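Local atomic coordinates of nodulation protein S (Bradyrhizobium sp., PDB entry 3OFK), a protein that is an S-adenosylmethionine-dependent N-methyltransferase that probably takes part in the synthesis of lipochitooligosaccharide Nod factors for nodulation. Residues G55-C60 with L76-V81; E128-M133 with G164-A169; S154-T159 with D196-R201. One frame throughout, in Å; residues are numbered along the deposited sequence.

In the fold
From the N terminus, contact 1 comes first: it joins strand 52-58 to strand 73-80 and closes the short loop that holds helix 64-69, where the ligand's ribose and amino group are held. The chain completes this before contact 2 opens at the start of helix 130-142. Contacts 2 and 3 cross, their segments alternating along the chain. Contact 2 ties that helix start to the loop ahead of helix 169-179, and contact 3 pairs the end of strand 148-155 with the antiparallel strand 196-203. They also touch, through G168 with D157 and A169 with A155 and L198. Contacts 1 and 3 reach the same mixed sheet on opposite sides of the chain's centre, their centres about 20 Å apart.

Contact 1. Residues G55-C60 with L76-V81; sequences GLEIGC and LTVIDV. With SAH (S-adenosyl-L-homocysteine), chain E.
C60 and D80 meet right at the ligand. The backbone N-H of C60 reaches D80 OD2 at 2.9 Å, nearly in line with the C-O bond of that oxygen. The same OD2 accepts O3' of S-adenosyl-L-homocysteine, and D80 OD1 takes O2' at 2.7 Å, one ribose hydroxyl to each carboxylate oxygen. CG of D80 stands anti to its backbone N (chi1 -158°), and a further bond from M82 N to OD1 helps fix the rotation of the group. Next door, G59 O accepts the amino N of the ligand at 2.7 Å; G59 has the positive phi of a glycine and packs its CA against the ribose.

Behind this first shell run two parallel strands. Their backbone ladder starts with T77 N to G55 O (2.8 Å), continues through E57 with T77 and I79, and finishes with G59 N on I79 O (2.9 Å), which carries it just past the strand. On one face I58 and I79 lie side by side, CG1 to CG1 at 4.0 Å, with L56 CD1 against T77 CG2. On the other, extended E57 lies beside V78 with OE1 bonded to T66 of helix 64-69; C60, beyond the strand end, brings CB to V78 CG1 at 3.6 Å.

Strand, helix and strand make the beta-alpha-beta unit of Rossmann-like methyltransferases, with the glycine loop after the first strand and the acidic residue at or near the C-terminal end of the second. Two backbone N-H groups and two hydroxyls donate to the D80 carboxylate, which would tend to stabilise its negative charge while it holds the ribose.

Contact 2. Residues E128-M133 with G164-A169; sequences EDMTQM and GHVAGA
V166 and A167 carry the loop's side of this contact, against E128, M130 and M133 at the start of helix 130-142. The loop begins at G164, whose positive phi ends helix 157-162 in a Schellman motif. H165 follows, with its ring turned to Y125 and Y126. V166 then points its CB toward the helix start: CG2, beside the backbone N and anti to the carbonyl carbon, comes to 3.4 Å from E128 O. The side-chain ends of M130 and V166 are too close in the model, and the detail of their meeting is doubtful.

A167 also turns its CB toward the helix, and M130 SD lies 3.9 Å from that methyl. M133 comes in beside it on an extended chain, its CE 3.7 Å from A167 O and 4.4 Å from A167 CB. Beyond, G168 takes the N-cap position of helix 169-179, and its N-H goes to D157 OD1.

Within 128-133 the helix start is held by its own polar groups. D129 is the N-cap, its OD1 accepting from Q132 N at 2.9 Å, nearly straight (N-H...O 174°). Q132 reaches back to E128 twice: Q132 NE2 meets E128 OE1 at 3.1 Å, from above the carboxylate plane, and Q132 OE1 accepts the backbone N-H of E128.

Between the two segments, then, methyls and methionine sulfur pack on each other and on two backbone carbonyl oxygens, with apolar contact dominating. The D129 and Q132 bonds stay within the start of helix 130-142, while G168 N to D157 OD1 ties the loop to helix 157-162.

Contact 3. Residues S154-T159 with D196-R201; sequences SARDAT and DCLLAR
R156 and D196 meet just past the end of strand 148-155 with their flat groups turned 60° apart. The carboxylate comes to the edge of the guanidinium, D196 CG lying in its plane, and both oxygens gather round NE: OD1 is 3.3 Å from R156 NE, and OD2 stands equally far off at a poorer angle. Both hydrogen bonds are weak, so this is a loose salt bridge. The arginine chain runs extended from CG to NE, passing its CD close to OD2, while D196 sets CG anti to its own backbone N (chi1 -177°). L198 CD2 approaches the guanidinium obliquely, 3.8 Å from R156 NH1, with CD1 near NH2. Each charged group has a second, weak partner: E170 for NH1, in a long ion pair, and Q187 for D196 OD1.

Beneath them the backbones are paired. R156 N donates to D196 O at 3.2 Å. S154 and L198 form an antiparallel hydrogen-bonded pair, S154 N to L198 O at 3.0 Å and L198 N to S154 O at 2.9 Å, and A155 faces C197 as the adjoining non-hydrogen-bonded pair. C197 SG lies 3.6 Å from S154 O. The S154 hydroxyl donates to A155 O along an in-plane lone pair.

The strand ends at A155, and R156 is the N-cap of helix 157-162. Antiparallel strand 196-203, between parallel strand 148-155 and strand 181-189, completes the mixed 3-2-1-4-5-7-6 sheet characteristic of Rossmann-like SAM-dependent methyltransferases. Helix 169-179 covers the face bearing S154 and L198 through A169 and I173, and helix 33-46 packs F34 and R38, a ligand-binding residue, on C197.

Contact 1. Residues G55-C60 with L76-V81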
# COMPACT_ATOMS: atom_id res chain seq x y z
N GLY A 55 2.66 -11.55 7.44
CA GLY A 55 2.28 -10.54 6.47
C GLY A 55 2.96 -9.19 6.74
O GLY A 55 3.30 -8.89 7.90
N LEU A 56 3.16 -8.40 5.68
CA LEU A 56 3.68 -7.01 5.80
C LEU A 56 2.74 -6.01 5.11
O LEU A 56 2.39 -6.16 3.93
CB LEU A 56 5.09 -6.89 5.21
CG LEU A 56 5.75 -5.48 5.20
CD1 LEU A 56 6.07 -4.99 6.61
CD2 LEU A 56 7.01 -5.44 4.32
N GLU A 57 2.35 -4.98 5.82
CA GLU A 57 1.56 -3.93 5.19
C GLU A 57 2.44 -2.69 5.17
O GLU A 57 3.01 -2.33 6.24
CB GLU A 57 0.27 -3.64 5.95
CG GLU A 57 -0.62 -2.61 5.18
CD GLU A 57 -1.70 -1.93 6.00
OE1 GLU A 57 -1.66 -1.94 7.24
OE2 GLU A 57 -2.65 -1.39 5.38
N ILE A 58 2.58 -2.09 3.98
CA ILE A 58 3.42 -0.88 3.78
C ILE A 58 2.53 0.32 3.53
O ILE A 58 1.95 0.44 2.44
CB ILE A 58 4.38 -1.02 2.59
CG1 ILE A 58 5.39 -2.10 2.90
CG2 ILE A 58 5.12 0.33 2.29
CD1 ILE A 58 6.12 -2.66 1.66
N GLY A 59 2.45 1.21 4.53
CA GLY A 59 1.53 2.37 4.48
C GLY A 59 0.13 2.03 4.98
O GLY A 59 -0.64 1.38 4.28
N CYS A 60 -0.22 2.47 6.18
CA CYS A 60 -1.45 2.02 6.84
C CYS A 60 -2.51 3.09 7.05
O CYS A 60 -3.62 2.75 7.51
CB CYS A 60 -1.12 1.41 8.22
SG CYS A 60 -0.22 2.49 9.40
N LEU A 76 1.47 -10.18 11.63
CA LEU A 76 1.40 -9.01 10.74
C LEU A 76 2.41 -7.97 11.22
O LEU A 76 2.46 -7.65 12.42
CB LEU A 76 -0.01 -8.38 10.73
CG LEU A 76 -0.33 -7.15 9.85
CD1 LEU A 76 -0.01 -7.39 8.33
CD2 LEU A 76 -1.73 -6.67 10.03
N THR A 77 3.21 -7.46 10.28
CA THR A 77 4.05 -6.29 10.49
C THR A 77 3.52 -5.14 9.64
O THR A 77 3.12 -5.32 8.48
CB THR A 77 5.52 -6.67 10.14
OG1 THR A 77 5.86 -7.77 10.98
CG2 THR A 77 6.53 -5.48 10.29
N VAL A 78 3.55 -3.93 10.19
CA VAL A 78 3.01 -2.75 9.50
C VAL A 78 4.07 -1.60 9.58
O VAL A 78 4.61 -1.29 10.66
CB VAL A 78 1.75 -2.28 10.18
CG1 VAL A 78 1.18 -0.99 9.48
CG2 VAL A 78 0.70 -3.36 10.22
N ILE A 79 4.43 -1.02 8.45
CA ILE A 79 5.37 0.08 8.46
C ILE A 79 4.66 1.28 7.89
O ILE A 79 3.71 1.17 7.13
CB ILE A 79 6.73 -0.21 7.78
CG1 ILE A 79 6.62 -0.36 6.26
CG2 ILE A 79 7.36 -1.52 8.38
CD1 ILE A 79 7.89 0.03 5.51
N ASP A 80 5.10 2.44 8.34
CA ASP A 80 4.63 3.69 7.86
C ASP A 80 5.65 4.77 8.21
O ASP A 80 6.22 4.80 9.30
CB ASP A 80 3.28 4.03 8.47
CG ASP A 80 2.53 5.04 7.62
OD1 ASP A 80 2.97 6.23 7.52
OD2 ASP A 80 1.56 4.59 6.97
N VAL A 81 5.88 5.65 7.26
CA VAL A 81 6.83 6.72 7.43
C VAL A 81 6.35 7.75 8.46
O VAL A 81 7.14 8.49 9.02
CB VAL A 81 7.09 7.40 6.09
CG1 VAL A 81 5.93 8.34 5.73
CG2 VAL A 81 8.39 8.15 6.15
N SAH E . -2.23 1.15 2.07
CA SAH E . -3.39 1.82 2.64
CB SAH E . -3.03 3.27 2.98
CG SAH E . -2.71 4.24 1.86
SD SAH E . -2.52 5.98 2.38
C SAH E . -4.64 1.78 1.75
O SAH E . -4.56 1.45 0.56
OXT SAH E . -5.74 2.08 2.20
C5' SAH E . -0.70 6.01 2.25
C4' SAH E . 0.11 5.66 3.49
O4' SAH E . 1.48 5.49 3.10
C3' SAH E . 0.08 6.73 4.58
O3' SAH E . -0.09 6.11 5.86
C2' SAH E . 1.47 7.39 4.45
O2' SAH E . 1.92 7.93 5.66
C1' SAH E . 2.29 6.21 4.01
N9 SAH E . 3.59 6.48 3.35
C8 SAH E . 3.88 7.45 2.43
N7 SAH E . 5.17 7.30 2.05
C5 SAH E . 5.71 6.26 2.70
C6 SAH E . 6.98 5.69 2.61
N6 SAH E . 7.91 6.29 1.82
N1 SAH E . 7.26 4.60 3.39
C2 SAH E . 6.27 4.06 4.21
N3 SAH E . 5.00 4.62 4.27
C4 SAH E . 4.72 5.70 3.50
O HOH W 1 4.64 -10.09 10.13

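Contact 2. Residues E128-M133 with G164-A169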
# COMPACT_ATOMS: atom_id res chain seq x y z
N GLU A 128 10.11 10.36 -4.30
CA GLU A 128 10.50 11.51 -5.12
C GLU A 128 10.83 11.23 -6.58
O GLU A 128 10.65 12.10 -7.43
CB GLU A 128 11.71 12.21 -4.51
CG GLU A 128 11.45 12.78 -3.14
CD GLU A 128 12.70 13.39 -2.56
OE1 GLU A 128 13.47 12.66 -1.89
OE2 GLU A 128 12.91 14.60 -2.79
N ASP A 129 11.37 10.06 -6.88
CA ASP A 129 11.78 9.75 -8.26
C ASP A 129 11.78 8.26 -8.51
O ASP A 129 11.51 7.48 -7.59
CB ASP A 129 13.16 10.36 -8.54
CG ASP A 129 14.21 9.94 -7.52
OD1 ASP A 129 14.37 8.71 -7.30
OD2 ASP A 129 14.89 10.83 -6.99
N MET A 130 12.10 7.88 -9.75
CA MET A 130 12.11 6.48 -10.18
C MET A 130 13.24 5.64 -9.59
O MET A 130 13.14 4.42 -9.54
CB MET A 130 12.21 6.37 -11.72
CG MET A 130 10.90 6.31 -12.53
SD MET A 130 9.40 5.98 -11.62
CE MET A 130 8.85 7.65 -11.52
N THR A 131 14.35 6.28 -9.21
CA THR A 131 15.45 5.55 -8.60
C THR A 131 15.04 5.08 -7.20
O THR A 131 15.27 3.93 -6.84
CB THR A 131 16.74 6.39 -8.53
OG1 THR A 131 17.16 6.74 -9.85
CG2 THR A 131 17.85 5.62 -7.86
N GLN A 132 14.40 5.97 -6.44
CA GLN A 132 13.80 5.59 -5.16
C GLN A 132 12.72 4.50 -5.28
O GLN A 132 12.68 3.60 -4.45
CB GLN A 132 13.21 6.80 -4.43
CG GLN A 132 14.24 7.81 -4.05
CD GLN A 132 13.67 9.01 -3.38
OE1 GLN A 132 12.51 9.02 -2.96
NE2 GLN A 132 14.49 10.02 -3.24
N MET A 133 11.86 4.57 -6.31
CA MET A 133 10.84 3.52 -6.49
C MET A 133 11.48 2.15 -6.70
O MET A 133 11.10 1.19 -6.04
CB MET A 133 9.89 3.82 -7.63
CG MET A 133 9.02 5.00 -7.38
SD MET A 133 7.47 4.99 -8.34
CE MET A 133 7.07 6.76 -8.15
N GLY A 164 0.84 15.54 -9.08
CA GLY A 164 2.20 16.04 -8.86
C GLY A 164 3.25 14.96 -8.66
O GLY A 164 4.42 15.28 -8.42
N HIS A 165 2.87 13.69 -8.74
CA HIS A 165 3.82 12.60 -8.52
C HIS A 165 4.43 12.14 -9.83
O HIS A 165 4.09 12.64 -10.90
CB HIS A 165 3.18 11.45 -7.74
CG HIS A 165 2.51 11.90 -6.47
ND1 HIS A 165 3.18 12.58 -5.47
CD2 HIS A 165 1.23 11.77 -6.04
CE1 HIS A 165 2.34 12.86 -4.49
NE2 HIS A 165 1.15 12.37 -4.81
N VAL A 166 5.39 11.21 -9.74
CA VAL A 166 6.16 10.84 -10.93
C VAL A 166 5.55 9.66 -11.74
O VAL A 166 5.54 9.68 -12.98
CB VAL A 166 7.66 10.53 -10.58
CG1 VAL A 166 8.42 10.14 -11.84
CG2 VAL A 166 8.33 11.75 -9.94
N ALA A 167 5.08 8.63 -11.04
CA ALA A 167 4.49 7.49 -11.71
C ALA A 167 3.54 6.72 -10.79
O ALA A 167 3.63 6.81 -9.56
CB ALA A 167 5.59 6.59 -12.25
N GLY A 168 2.64 5.95 -11.42
CA GLY A 168 1.62 5.17 -10.73
C GLY A 168 1.61 3.71 -11.17
O GLY A 168 2.67 3.12 -11.42
N ALA A 169 0.40 3.15 -11.30
CA ALA A 169 0.20 1.70 -11.44
C ALA A 169 1.01 1.08 -12.57
O ALA A 169 1.76 0.12 -12.35
CB ALA A 169 -1.31 1.38 -11.60

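Contact 3. Residues S154-T159 with D196-R201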
# COMPACT_ATOMS: atom_id res chain seq x y z
N SER A 154 -2.41 0.87 -7.14
CA SER A 154 -2.12 2.27 -7.28
C SER A 154 -3.08 2.97 -8.27
O SER A 154 -3.58 2.36 -9.22
CB SER A 154 -0.68 2.45 -7.73
OG SER A 154 -0.32 3.80 -8.00
N ALA A 155 -3.37 4.23 -7.98
CA ALA A 155 -3.88 5.16 -8.95
C ALA A 155 -3.01 5.04 -10.20
O ALA A 155 -1.84 4.72 -10.11
CB ALA A 155 -3.84 6.54 -8.40
N ARG A 156 -3.61 5.26 -11.37
CA ARG A 156 -2.86 5.15 -12.62
C ARG A 156 -1.83 6.25 -12.78
O ARG A 156 -1.89 7.28 -12.11
CB ARG A 156 -3.81 5.16 -13.80
CG ARG A 156 -4.54 3.83 -13.98
CD ARG A 156 -5.52 3.87 -15.14
NE ARG A 156 -6.27 2.61 -15.27
CZ ARG A 156 -5.80 1.48 -15.79
NH1 ARG A 156 -4.56 1.38 -16.25
NH2 ARG A 156 -6.58 0.41 -15.85
N ASP A 157 -0.88 6.01 -13.70
CA ASP A 157 0.18 6.97 -14.05
C ASP A 157 -0.33 8.41 -14.26
O ASP A 157 0.20 9.37 -13.63
CB ASP A 157 0.90 6.51 -15.34
CG ASP A 157 1.86 5.35 -15.12
OD1 ASP A 157 2.11 4.99 -13.95
OD2 ASP A 157 2.40 4.79 -16.13
N ALA A 158 -1.32 8.55 -15.15
CA ALA A 158 -1.90 9.84 -15.51
C ALA A 158 -2.47 10.53 -14.29
O ALA A 158 -2.28 11.73 -14.11
CB ALA A 158 -3.01 9.65 -16.53
N THR A 159 -3.20 9.79 -13.48
CA THR A 159 -3.79 10.34 -12.26
C THR A 159 -2.68 10.79 -11.32
O THR A 159 -2.75 11.87 -10.74
CB THR A 159 -4.67 9.32 -11.51
OG1 THR A 159 -5.90 9.11 -12.21
CG2 THR A 159 -4.97 9.84 -10.08
N ASP A 196 -9.44 5.75 -10.19
CA ASP A 196 -9.15 4.77 -11.23
C ASP A 196 -7.86 4.07 -10.96
O ASP A 196 -6.78 4.59 -11.26
CB ASP A 196 -9.11 5.42 -12.61
CG ASP A 196 -8.88 4.41 -13.73
OD1 ASP A 196 -8.96 3.17 -13.51
OD2 ASP A 196 -8.64 4.86 -14.86
N CYS A 197 -8.00 2.87 -10.42
CA CYS A 197 -6.96 2.15 -9.74
C CYS A 197 -6.68 0.86 -10.46
O CYS A 197 -7.59 0.23 -10.99
CB CYS A 197 -7.45 1.82 -8.34
SG CYS A 197 -6.30 0.88 -7.37
N LEU A 198 -5.42 0.46 -10.46
CA LEU A 198 -5.01 -0.83 -11.00
C LEU A 198 -4.42 -1.59 -9.84
O LEU A 198 -3.63 -1.03 -9.10
CB LEU A 198 -3.95 -0.66 -12.09
CG LEU A 198 -3.73 -1.79 -13.10
CD1 LEU A 198 -5.04 -2.31 -13.72
CD2 LEU A 198 -2.81 -1.26 -14.19
N LEU A 199 -4.86 -2.83 -9.64
CA LEU A 199 -4.28 -3.71 -8.66
C LEU A 199 -3.77 -4.93 -9.38
O LEU A 199 -4.38 -5.38 -10.36
CB LEU A 199 -5.31 -4.15 -7.60
CG LEU A 199 -6.25 -3.11 -7.01
CD1 LEU A 199 -7.03 -3.66 -5.79
CD2 LEU A 199 -5.44 -1.92 -6.60
N ALA A 200 -2.65 -5.45 -8.90
CA ALA A 200 -2.06 -6.67 -9.43
C ALA A 200 -1.43 -7.46 -8.28
O ALA A 200 -0.83 -6.90 -7.35
CB ALA A 200 -1.00 -6.34 -10.49
N ARG A 201 -1.59 -8.77 -8.37
CA ARG A 201 -1.03 -9.70 -7.42
C ARG A 201 0.14 -10.38 -8.12
O ARG A 201 -0.03 -10.98 -9.19
CB ARG A 201 -2.09 -10.71 -6.99
CG ARG A 201 -1.64 -11.74 -5.95
CD ARG A 201 -2.82 -12.62 -5.57
NE ARG A 201 -2.52 -13.60 -4.52
CZ ARG A 201 -2.40 -14.92 -4.68
NH1 ARG A 201 -2.56 -15.49 -5.88
NH2 ARG A 201 -2.13 -15.69 -3.62